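Side-chain contact in GH18 chiitnase (Pseudoalteromonas aurantia, PDB 6K7Z), which probably hydrolyses internal beta-1,4 linkages of chitin as a family 18 endochitinase: residues 235-238 with 239-243. Numbering follows the deposited sequence.
Sequences MPVQ and TIINE
Ile240 N and Ile241 N donate hydrogen bonds to Pro236 O and Val237 O, respectively, and so close the first turn of helix 237-251. This helix belongs to a beta-alpha-beta unit of the TIM barrel, between strands 219-224 and 256-260. Pro236 takes the N-cap position. Pro236 O receives Ile240 N at 3.1 Å. Thr239 N adds a weak second bond to the same oxygen. Ile241 N is 2.9 Å from Val237 O.

Gln238 O also has two donors. Asn242 N lies 3.1 Å from Gln238 O. Asn242 ND2 reaches the same oxygen in a weak bond. The side chain of Asn242 thus folds back on the turn that its own backbone closes. Its CG stands opposite the carbonyl carbon (chi1 -76°), which keeps the amide on the N-terminal side.

Thr239 lies alongside the Pro236 ring, both side chains pointing the same way. Thr239 OG1 rests 3.6 Å from Pro236 CD, a van der Waals contact. The methyl branch of Thr239 turns instead to the Met235 sulfur.

Met235, just ahead of the N-cap, and Ile240 are buried together. Both touch Phe223 of strand 219-224. Met235 also reaches Pro198 and Ile201 of helix 198-209, while Ile240 packs on Trp270 and Ile274 of helix 269-277. The helix start thus packs on strand 219-224 and helix 269-277, and Met235 just before it touches helix 198-209. On the flank toward helix 269-277, Val237 CG2 meets Ile241 CD1 at 4.3 Å. A bend at chi3 (-67°) turns the end of Met235 back, and its CE methyl stops 4.1 Å from Ile240 CG1.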
loop_
_atom_site.group_PDB
_atom_site.type_symbol
_atom_site.label_atom_id
_atom_site.label_comp_id
_atom_site.label_asym_id
_atom_site.label_seq_id
_atom_site.Cartn_x
_atom_site.Cartn_y
_atom_site.Cartn_z
ATOM N N MET A 235 14.258 -11.257 2.789
ATOM C CA MET A 235 14.357 -12.694 2.860
ATOM C C MET A 235 14.435 -13.228 1.438
ATOM O O MET A 235 13.746 -12.716 0.547
ATOM C CB MET A 235 13.163 -13.326 3.589
ATOM C CG MET A 235 13.111 -13.015 5.070
ATOM S SD MET A 235 11.766 -13.893 5.850
ATOM C CE MET A 235 10.364 -13.073 5.087
ATOM N N PRO A 236 15.260 -14.245 1.192
ATOM C CA PRO A 236 15.265 -14.881 -0.131
ATOM C C PRO A 236 13.883 -15.423 -0.452
ATOM O O PRO A 236 13.097 -15.759 0.438
ATOM C CB PRO A 236 16.286 -16.023 0.016
ATOM C CG PRO A 236 17.076 -15.688 1.232
ATOM C CD PRO A 236 16.142 -14.938 2.145
ATOM N N VAL A 237 13.599 -15.543 -1.746
ATOM C CA VAL A 237 12.244 -15.912 -2.133
ATOM C C VAL A 237 11.904 -17.326 -1.666
ATOM O O VAL A 237 10.745 -17.608 -1.341
ATOM C CB VAL A 237 12.037 -15.724 -3.650
ATOM C CG1 VAL A 237 12.672 -16.810 -4.403
ATOM C CG2 VAL A 237 10.571 -15.706 -3.975
ATOM N N GLN A 238 12.899 -18.223 -1.556
ATOM C CA GLN A 238 12.584 -19.571 -1.087
ATOM C C GLN A 238 12.158 -19.562 0.370
ATOM O O GLN A 238 11.388 -20.428 0.799
ATOM C CB GLN A 238 13.769 -20.523 -1.277
ATOM C CG GLN A 238 15.004 -20.256 -0.416
ATOM C CD GLN A 238 16.071 -19.469 -1.149
ATOM O OE1 GLN A 238 15.773 -18.714 -2.074
ATOM N NE2 GLN A 238 17.329 -19.666 -0.757
ATOM N N THR A 239 12.648 -18.598 1.139
ATOM C CA THR A 239 12.223 -18.467 2.528
ATOM C C THR A 239 10.812 -17.896 2.619
ATOM O O THR A 239 9.993 -18.372 3.418
ATOM C CB THR A 239 13.221 -17.594 3.277
ATOM O OG1 THR A 239 14.549 -18.024 2.926
ATOM C CG2 THR A 239 13.025 -17.723 4.781
ATOM N N ILE A 240 10.498 -16.887 1.800
ATOM C CA ILE A 240 9.125 -16.376 1.767
ATOM C C ILE A 240 8.160 -17.503 1.438
ATOM O O ILE A 240 7.131 -17.682 2.100
ATOM C CB ILE A 240 8.988 -15.229 0.751
ATOM C CG1 ILE A 240 9.850 -14.026 1.132
ATOM C CG2 ILE A 240 7.506 -14.819 0.606
ATOM C CD1 ILE A 240 10.005 -13.016 -0.031
ATOM N N ILE A 241 8.484 -18.283 0.401
ATOM C CA ILE A 241 7.578 -19.330 -0.056
ATOM C C ILE A 241 7.374 -20.373 1.032
ATOM O O ILE A 241 6.241 -20.688 1.414
ATOM C CB ILE A 241 8.110 -19.970 -1.350
ATOM C CG1 ILE A 241 7.978 -18.993 -2.520
ATOM C CG2 ILE A 241 7.374 -21.264 -1.656
ATOM C CD1 ILE A 241 8.615 -19.529 -3.791
ATOM N N ASN A 242 8.468 -20.906 1.565
ATOM C CA ASN A 242 8.360 -22.098 2.386
ATOM C C ASN A 242 8.208 -21.814 3.878
ATOM O O ASN A 242 7.818 -22.722 4.618
ATOM C CB ASN A 242 9.570 -22.999 2.124
ATOM C CG ASN A 242 9.451 -23.737 0.800
ATOM O OD1 ASN A 242 8.563 -24.582 0.634
ATOM N ND2 ASN A 242 10.330 -23.418 -0.154
ATOM N N GLU A 243 8.481 -20.590 4.341
ATOM C CA GLU A 243 8.330 -20.260 5.751
ATOM C C GLU A 243 7.265 -19.211 6.019
ATOM O O GLU A 243 6.934 -18.985 7.191
ATOM C CB GLU A 243 9.664 -19.787 6.357
ATOM C CG GLU A 243 10.811 -20.794 6.170
ATOM C CD GLU A 243 11.967 -20.614 7.151
ATOM O OE1 GLU A 243 11.733 -20.215 8.315
ATOM O OE2 GLU A 243 13.121 -20.915 6.773
#